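Local coordinates for FEZ-1 protein (PDB 5WCK) that probably hydrolyses the beta-lactam ring of antibiotics as a monomeric zinc-dependent subclass B3 metallo-beta-lactamase, at residues Y91-M94 / V100-S103; H144-H149 / I200-S205; P179-V184 / P190-D195. The protein carries 2 engineered substitutions. One frame throughout, in Å; residues are numbered along the deposited sequence.

Overall arrangement
Contact 1 (91-94 with 100-103) precedes the other two along the chain; contact 3 lies within the span between 144-149 and 200-205. Contact 1 is made between strand 90-94 of the seven-stranded sheet and helix 95-103, which follows it. Contact 2 joins the end of strand 139-145, in the five-stranded sheet, to helix 192-204, and contact 3 ends on the first turn of that same helix. Centres of contacts 2 and 3 lie about 14 Å apart, and both are 20 to 21 Å from contact 1. M94 packs on L145, linking the two sheets. Helix 192-204 ties contacts 2 and 3 together, and the Y181 hydroxyl bonds to H149 O, so contact 3 braces the backbone of a zinc ligand that belongs to contact 2.

Contact 1: residues Y91-M94 / V100-S103; sequences YMVM and VILS
I101 reaches out from the helix to two residues of the strand, Y91 and V93, and its branches divide the work between them. CG2 comes against the far end of the tyrosine ring, 3.5 Å from Y91 CE2, approaching obliquely. CD1 also lies against the phenol oxygen, with I101 CD1 3.7 Å from Y91 OH. Further back on the CD1 branch, CG1 faces the valine, and V93 CG1 stands 4.1 Å from I101 CG1. Torsions explain this sharing: with chi1 at -64°, I101 holds CG1 beside its backbone N and leaves CG2 anti to that N, and a second bend in the same sense (chi2 -54°) puts CD1 beside the hydroxyl oxygen.

On the strand, Y91 has CG anti to its N (chi1 -161°), which swings the ring out toward the helix, so tyrosine and isoleucine come from opposite directions. V93, two residues on and pointing the same way, offers CG1 to I101, while its other methyl, CG2, lies over one face of the Y91 ring, offset toward the rim. The valine thus touches both partners. All three side chains are buried and no hydrogen bond crosses; the Y91 hydroxyl has a weak bond to S80 OG.

This is the packing of a helix against the strand that precedes it, the first half of the beta-alpha-beta unit 90-94, 95-103, 126-128. Strand 90-94 runs between parallel strands 64-68 and 126-128, and I101 also leans on A72 and S122 in neighbouring loops.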
loop_
_atom_site.group_PDB
_atom_site.type_symbol
_atom_site.label_atom_id
_atom_site.label_comp_id
_atom_site.label_asym_id
_atom_site.label_seq_id
_atom_site.Cartn_x
_atom_site.Cartn_y
_atom_site.Cartn_z
ATOM N N TYR A 91 -2.611 6.597 13.626
ATOM C CA TYR A 91 -2.794 5.437 12.730
ATOM C C TYR A 91 -4.224 5.455 12.186
ATOM O O TYR A 91 -5.149 5.406 12.944
ATOM C CB TYR A 91 -2.579 4.179 13.568
ATOM C CG TYR A 91 -2.287 2.904 12.823
ATOM C CD1 TYR A 91 -1.966 2.892 11.486
ATOM C CD2 TYR A 91 -2.333 1.703 13.488
ATOM C CE1 TYR A 91 -1.678 1.711 10.830
ATOM C CE2 TYR A 91 -2.040 0.517 12.851
ATOM C CZ TYR A 91 -1.682 0.521 11.521
ATOM O OH TYR A 91 -1.395 -0.668 10.929
ATOM N N MET A 92 -4.353 5.453 10.857
ATOM C CA MET A 92 -5.658 5.532 10.238
ATOM C C MET A 92 -5.781 4.344 9.276
ATOM O O MET A 92 -4.885 4.098 8.454
ATOM C CB MET A 92 -5.845 6.854 9.488
ATOM C CG MET A 92 -5.462 8.068 10.311
ATOM S SD MET A 92 -5.918 9.595 9.458
ATOM C CE MET A 92 -5.317 10.770 10.673
ATOM N N VAL A 93 -6.901 3.633 9.374
ATOM C CA VAL A 93 -7.110 2.337 8.696
ATOM C C VAL A 93 -8.565 2.255 8.206
ATOM O O VAL A 93 -9.515 2.609 8.897
ATOM C CB VAL A 93 -6.761 1.142 9.602
ATOM C CG1 VAL A 93 -7.048 -0.177 8.914
ATOM C CG2 VAL A 93 -5.332 1.171 10.091
ATOM N N MET A 94 -8.733 1.760 6.968
ATOM C CA MET A 94 -10.027 1.469 6.363
ATOM C C MET A 94 -10.828 0.518 7.278
ATOM O O MET A 94 -10.321 -0.511 7.697
ATOM C CB MET A 94 -9.814 0.803 5.001
ATOM C CG MET A 94 -11.068 0.636 4.146
ATOM S SD MET A 94 -11.912 2.161 3.626
ATOM C CE MET A 94 -10.722 2.761 2.427
ATOM N N VAL A 100 -8.607 -6.739 11.786
ATOM C CA VAL A 100 -7.334 -7.434 11.648
ATOM C C VAL A 100 -6.206 -6.667 12.351
ATOM O O VAL A 100 -5.354 -7.274 13.000
ATOM C CB VAL A 100 -7.004 -7.712 10.172
ATOM C CG1 VAL A 100 -5.597 -8.199 9.998
ATOM C CG2 VAL A 100 -7.999 -8.706 9.598
ATOM N N ILE A 101 -6.190 -5.343 12.221
ATOM C CA ILE A 101 -5.154 -4.554 12.875
ATOM C C ILE A 101 -5.269 -4.682 14.408
ATOM O O ILE A 101 -4.266 -4.900 15.083
ATOM C CB ILE A 101 -5.205 -3.101 12.376
ATOM C CG1 ILE A 101 -4.884 -3.014 10.876
ATOM C CG2 ILE A 101 -4.279 -2.212 13.199
ATOM C CD1 ILE A 101 -3.579 -3.651 10.482
ATOM N N LEU A 102 -6.478 -4.572 14.949
ATOM C CA LEU A 102 -6.666 -4.630 16.432
ATOM C C LEU A 102 -6.264 -6.016 16.970
ATOM O O LEU A 102 -5.722 -6.127 18.075
ATOM C CB LEU A 102 -8.128 -4.337 16.788
ATOM C CG LEU A 102 -8.657 -2.948 16.447
ATOM C CD1 LEU A 102 -10.083 -2.787 16.944
ATOM C CD2 LEU A 102 -7.776 -1.840 16.982
ATOM N N SER A 103 -6.511 -7.072 16.183
ATOM C CA SER A 103 -6.282 -8.451 16.607
ATOM C C SER A 103 -4.878 -8.935 16.212
ATOM O O SER A 103 -4.514 -10.095 16.466
ATOM C CB SER A 103 -7.348 -9.366 16.063
ATOM O OG SER A 103 -7.201 -9.564 14.661
#

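Contact 2: residues H144-H149 / I200-S205; sequences HLTPGH and IKVLES. With ZN (zinc ion), chain D.
T146 and V202 meet through methyl groups, the two side chains crossing at about a right angle, with T146 CG2 4.2 Å from V202 CG1. The same threonine methyl lies 4.3 Å from L203 CG, so it faces two successive residues of the helix. These contacts are apolar and rather loose, and no hydrogen bond joins the segments.

The polar side of T146 looks elsewhere. With chi1 at 57°, OG1 sits between the backbone N and the carbonyl carbon, where it bonds to T155 OG1, and CG2 is left to the helix. S199, the residue before 200-205 in the same helix, bonds through OG to P147 O.

Metal binding is the third kind of interaction. H149 coordinates zinc through NE2 at 2.1 Å, H71 and H73 supply the other protein ligands, and water 1 completes the set at 2.0 Å from the zinc. With zinc at NE2 and G176 O at ND1, the imidazole is held at both nitrogens.

The contact thus sets the loop that leaves strand 139-145, an inner strand of the five-stranded sheet, against helix 192-204, whose L203 packs in turn on I246 of helix 239-262.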
loop_
_atom_site.group_PDB
_atom_site.type_symbol
_atom_site.label_atom_id
_atom_site.label_comp_id
_atom_site.label_asym_id
_atom_site.label_seq_id
_atom_site.Cartn_x
_atom_site.Cartn_y
_atom_site.Cartn_z
ATOM N N HIS A 144 -9.294 4.759 -1.439
ATOM C CA HIS A 144 -10.244 4.024 -2.258
ATOM C C HIS A 144 -10.300 2.583 -1.772
ATOM O O HIS A 144 -9.281 1.902 -1.744
ATOM C CB HIS A 144 -9.892 4.056 -3.744
ATOM C CG HIS A 144 -9.781 5.431 -4.297
ATOM N ND1 HIS A 144 -10.826 6.070 -4.929
ATOM C CD2 HIS A 144 -8.747 6.302 -4.278
ATOM C CE1 HIS A 144 -10.407 7.264 -5.331
ATOM N NE2 HIS A 144 -9.157 7.426 -4.940
ATOM N N LEU A 145 -11.500 2.132 -1.408
ATOM C CA LEU A 145 -11.688 0.747 -1.037
ATOM C C LEU A 145 -11.630 -0.108 -2.309
ATOM O O LEU A 145 -12.503 0.000 -3.191
ATOM C CB LEU A 145 -13.020 0.600 -0.298
ATOM C CG LEU A 145 -13.386 -0.799 0.183
ATOM C CD1 LEU A 145 -12.354 -1.383 1.100
ATOM C CD2 LEU A 145 -14.743 -0.773 0.865
ATOM N N THR A 146 -10.609 -0.962 -2.368
ATOM C CA THR A 146 -10.428 -1.915 -3.442
ATOM C C THR A 146 -10.272 -3.283 -2.804
ATOM O O THR A 146 -9.164 -3.803 -2.673
ATOM C CB THR A 146 -9.231 -1.533 -4.321
ATOM O OG1 THR A 146 -8.030 -1.430 -3.554
ATOM C CG2 THR A 146 -9.506 -0.228 -5.040
ATOM N N PRO A 147 -11.395 -3.864 -2.335
ATOM C CA PRO A 147 -11.343 -5.065 -1.512
ATOM C C PRO A 147 -11.165 -6.355 -2.309
ATOM O O PRO A 147 -11.240 -6.376 -3.542
ATOM C CB PRO A 147 -12.712 -5.022 -0.830
ATOM C CG PRO A 147 -13.619 -4.454 -1.892
ATOM C CD PRO A 147 -12.772 -3.420 -2.597
ATOM N N GLY A 148 -10.911 -7.419 -1.556
ATOM C CA GLY A 148 -10.715 -8.769 -2.088
ATOM C C GLY A 148 -9.462 -9.397 -1.508
ATOM O O GLY A 148 -9.526 -10.395 -0.768
ATOM N N HIS A 149 -8.308 -8.773 -1.794
ATOM C CA HIS A 149 -7.031 -9.210 -1.239
ATOM C C HIS A 149 -7.078 -9.189 0.293
ATOM O O HIS A 149 -6.575 -10.109 0.946
ATOM C CB HIS A 149 -5.869 -8.397 -1.830
ATOM C CG HIS A 149 -4.552 -8.854 -1.319
ATOM N ND1 HIS A 149 -3.873 -9.933 -1.855
ATOM C CD2 HIS A 149 -3.822 -8.406 -0.277
ATOM C CE1 HIS A 149 -2.750 -10.118 -1.154
ATOM N NE2 HIS A 149 -2.697 -9.190 -0.178
ATOM N N ILE A 200 -11.747 -4.456 -9.579
ATOM C CA ILE A 200 -11.400 -4.420 -11.015
ATOM C C ILE A 200 -12.150 -3.274 -11.701
ATOM O O ILE A 200 -11.549 -2.493 -12.456
ATOM C CB ILE A 200 -11.669 -5.772 -11.691
ATOM C CG1 ILE A 200 -10.688 -6.825 -11.173
ATOM C CG2 ILE A 200 -11.604 -5.643 -13.205
ATOM C CD1 ILE A 200 -11.098 -8.230 -11.420
ATOM N N LYS A 201 -13.452 -3.177 -11.443
ATOM C CA LYS A 201 -14.230 -2.111 -12.075
ATOM C C LYS A 201 -13.655 -0.737 -11.695
ATOM O O LYS A 201 -13.494 0.142 -12.570
ATOM C CB LYS A 201 -15.705 -2.242 -11.703
ATOM C CG LYS A 201 -16.577 -1.151 -12.285
ATOM C CD LYS A 201 -18.032 -1.353 -11.929
ATOM C CE LYS A 201 -18.928 -0.288 -12.538
ATOM N NZ LYS A 201 -20.341 -0.490 -12.130
ATOM N N VAL A 202 -13.387 -0.517 -10.399
ATOM C CA VAL A 202 -12.856 0.769 -9.893
ATOM C C VAL A 202 -11.501 1.062 -10.545
ATOM O O VAL A 202 -11.267 2.173 -11.052
ATOM C CB VAL A 202 -12.730 0.751 -8.357
ATOM C CG1 VAL A 202 -11.846 1.865 -7.794
ATOM C CG2 VAL A 202 -14.114 0.760 -7.721
ATOM N N LEU A 203 -10.594 0.086 -10.513
ATOM C CA LEU A 203 -9.232 0.348 -10.986
ATOM C C LEU A 203 -9.175 0.528 -12.518
ATOM O O LEU A 203 -8.386 1.370 -13.028
ATOM C CB LEU A 203 -8.327 -0.788 -10.508
ATOM C CG LEU A 203 -8.024 -0.762 -9.020
ATOM C CD1 LEU A 203 -7.348 -2.062 -8.634
ATOM C CD2 LEU A 203 -7.174 0.437 -8.609
ATOM N N GLU A 204 -9.991 -0.227 -13.258
ATOM C CA GLU A 204 -10.035 -0.098 -14.735
ATOM C C GLU A 204 -10.500 1.296 -15.159
ATOM O O GLU A 204 -10.140 1.747 -16.243
ATOM C CB GLU A 204 -10.898 -1.172 -15.372
ATOM C CG GLU A 204 -10.288 -2.559 -15.272
ATOM C CD GLU A 204 -10.761 -3.558 -16.312
ATOM O OE1 GLU A 204 -11.788 -3.296 -16.964
ATOM O OE2 GLU A 204 -10.119 -4.614 -16.438
ATOM N N SER A 205 -11.278 1.979 -14.330
ATOM C CA SER A 205 -11.819 3.269 -14.748
ATOM C C SER A 205 -11.075 4.430 -14.077
ATOM O O SER A 205 -11.465 5.568 -14.242
ATOM C CB SER A 205 -13.297 3.316 -14.536
ATOM O OG SER A 205 -13.597 3.116 -13.190
HETATM ZN ZN ZN D . -1.305 -8.933 1.344
HETATM O O HOH W 1 0.661 -9.036 1.304
#

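Contact 3: residues P179-V184 / P190-D195; sequences PGYKLV and PKIAED
I192 fills the tight side of this contact. Its CG2 methyl lies 3.5 Å from K182 O and 4.1 Å from L183 CA, while CD1 passes K182 O and reaches on to two side chains. An extended chain, with CG1 anti to the backbone N (chi1 -175°), carries CD1 to 4.1 Å from both Y181 CD2 and L183 CD2. The tyrosine ring is met obliquely, the leucine at about a right angle. Beside it, A193 CB comes to 3.5 Å from L183 O.

The arrangement is a loop folded back on the first turn of helix 192-204, with K191 at the N-cap position and D195 N bonded to K191 O. Helix 239-262 holds the loop backbone through Q260, whose OE1 takes L183 N and whose NE2 gives to Y181 O. Y181 extends from this loop toward the active site, where its hydroxyl bonds to the backbone O of zinc ligand H149 and its ring packs near H73, F109 and H110.

Toward solvent the fit slackens. There a water joins the two segments, donating to P190 O at 2.9 Å and only weakly to L183 O. K182 leads its amino end away from the helix, and P190 and K191 point away from the loop.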
loop_
_atom_site.group_PDB
_atom_site.type_symbol
_atom_site.label_atom_id
_atom_site.label_comp_id
_atom_site.label_asym_id
_atom_site.label_seq_id
_atom_site.Cartn_x
_atom_site.Cartn_y
_atom_site.Cartn_z
ATOM N N PRO A 179 -2.172 -17.614 -2.944
ATOM C CA PRO A 179 -2.276 -19.068 -3.057
ATOM C C PRO A 179 -3.133 -19.654 -1.939
ATOM O O PRO A 179 -2.855 -19.432 -0.766
ATOM C CB PRO A 179 -0.831 -19.551 -2.908
ATOM C CG PRO A 179 0.007 -18.375 -3.300
ATOM C CD PRO A 179 -0.790 -17.150 -2.938
ATOM N N GLY A 180 -4.188 -20.371 -2.324
ATOM C CA GLY A 180 -5.057 -20.998 -1.350
ATOM C C GLY A 180 -6.325 -20.222 -1.042
ATOM O O GLY A 180 -7.242 -20.787 -0.438
ATOM N N TYR A 181 -6.405 -18.978 -1.495
ATOM C CA TYR A 181 -7.641 -18.202 -1.253
ATOM C C TYR A 181 -8.803 -18.942 -1.931
ATOM O O TYR A 181 -8.596 -19.392 -3.005
ATOM C CB TYR A 181 -7.519 -16.833 -1.923
ATOM C CG TYR A 181 -7.023 -15.704 -1.055
ATOM C CD1 TYR A 181 -6.348 -15.946 0.125
ATOM C CD2 TYR A 181 -7.245 -14.391 -1.421
ATOM C CE1 TYR A 181 -5.895 -14.904 0.909
ATOM C CE2 TYR A 181 -6.803 -13.339 -0.644
ATOM C CZ TYR A 181 -6.131 -13.596 0.533
ATOM O OH TYR A 181 -5.700 -12.572 1.322
ATOM N N LYS A 182 -9.985 -18.990 -1.312
ATOM C CA LYS A 182 -11.177 -19.654 -1.903
ATOM C C LYS A 182 -12.111 -18.566 -2.447
ATOM O O LYS A 182 -12.532 -17.729 -1.698
ATOM C CB LYS A 182 -11.843 -20.503 -0.824
ATOM C CG LYS A 182 -13.109 -21.287 -1.217
ATOM C CD LYS A 182 -13.996 -22.293 -0.543
ATOM C CE LYS A 182 -13.169 -23.500 -0.171
ATOM N NZ LYS A 182 -12.855 -24.319 -1.364
ATOM N N LEU A 183 -12.399 -18.618 -3.747
ATOM C CA LEU A 183 -13.226 -17.568 -4.379
ATOM C C LEU A 183 -14.693 -17.986 -4.548
ATOM O O LEU A 183 -15.473 -17.137 -4.917
ATOM C CB LEU A 183 -12.621 -17.287 -5.756
ATOM C CG LEU A 183 -11.203 -16.719 -5.737
ATOM C CD1 LEU A 183 -10.708 -16.531 -7.165
ATOM C CD2 LEU A 183 -11.152 -15.406 -4.973
ATOM N N VAL A 184 -15.004 -19.258 -4.320
ATOM C CA VAL A 184 -16.346 -19.801 -4.529
ATOM C C VAL A 184 -16.815 -20.354 -3.177
ATOM O O VAL A 184 -16.109 -21.195 -2.604
ATOM C CB VAL A 184 -16.334 -20.936 -5.570
ATOM C CG1 VAL A 184 -17.724 -21.532 -5.770
ATOM C CG2 VAL A 184 -15.732 -20.475 -6.898
ATOM N N PRO A 190 -17.836 -14.400 2.320
ATOM C CA PRO A 190 -18.614 -14.816 1.162
ATOM C C PRO A 190 -18.552 -13.876 -0.046
ATOM O O PRO A 190 -18.671 -14.344 -1.190
ATOM C CB PRO A 190 -20.053 -14.877 1.698
ATOM C CG PRO A 190 -19.879 -15.082 3.187
ATOM C CD PRO A 190 -18.614 -14.366 3.572
ATOM N N LYS A 191 -18.356 -12.583 0.212
ATOM C CA LYS A 191 -18.371 -11.601 -0.901
ATOM C C LYS A 191 -16.970 -11.420 -1.509
ATOM O O LYS A 191 -16.759 -10.473 -2.288
ATOM C CB LYS A 191 -18.905 -10.259 -0.403
ATOM C CG LYS A 191 -20.387 -10.298 -0.046
ATOM C CD LYS A 191 -20.996 -8.964 0.271
ATOM C CE LYS A 191 -22.490 -9.091 0.493
ATOM N NZ LYS A 191 -23.095 -7.789 0.862
ATOM N N ILE A 192 -16.017 -12.303 -1.191
ATOM C CA ILE A 192 -14.636 -12.127 -1.672
ATOM C C ILE A 192 -14.610 -11.910 -3.196
ATOM O O ILE A 192 -13.929 -10.981 -3.640
ATOM C CB ILE A 192 -13.706 -13.283 -1.236
ATOM C CG1 ILE A 192 -12.250 -13.021 -1.655
ATOM C CG2 ILE A 192 -14.207 -14.649 -1.691
ATOM C CD1 ILE A 192 -11.272 -13.993 -1.075
ATOM N N ALA A 193 -15.266 -12.768 -3.986
ATOM C CA ALA A 193 -15.193 -12.647 -5.460
ATOM C C ALA A 193 -15.924 -11.372 -5.927
ATOM O O ALA A 193 -15.437 -10.654 -6.806
ATOM C CB ALA A 193 -15.722 -13.891 -6.141
ATOM N N GLU A 194 -17.062 -11.039 -5.311
ATOM C CA GLU A 194 -17.782 -9.814 -5.671
ATOM C C GLU A 194 -16.893 -8.594 -5.399
ATOM O O GLU A 194 -16.898 -7.614 -6.163
ATOM C CB GLU A 194 -19.093 -9.734 -4.894
ATOM C CG GLU A 194 -20.042 -10.879 -5.221
ATOM C CD GLU A 194 -21.283 -10.884 -4.342
ATOM O OE1 GLU A 194 -21.887 -9.802 -4.196
ATOM O OE2 GLU A 194 -21.628 -11.956 -3.784
ATOM N N ASP A 195 -16.123 -8.665 -4.309
ATOM C CA ASP A 195 -15.223 -7.593 -3.899
ATOM C C ASP A 195 -14.086 -7.407 -4.919
ATOM O O ASP A 195 -13.811 -6.273 -5.335
ATOM C CB ASP A 195 -14.710 -7.838 -2.475
ATOM C CG ASP A 195 -15.656 -7.325 -1.395
ATOM O OD1 ASP A 195 -16.792 -6.873 -1.723
ATOM O OD2 ASP A 195 -15.257 -7.378 -0.215
HETATM O O HOH W 2 -17.367 -16.806 -2.009
#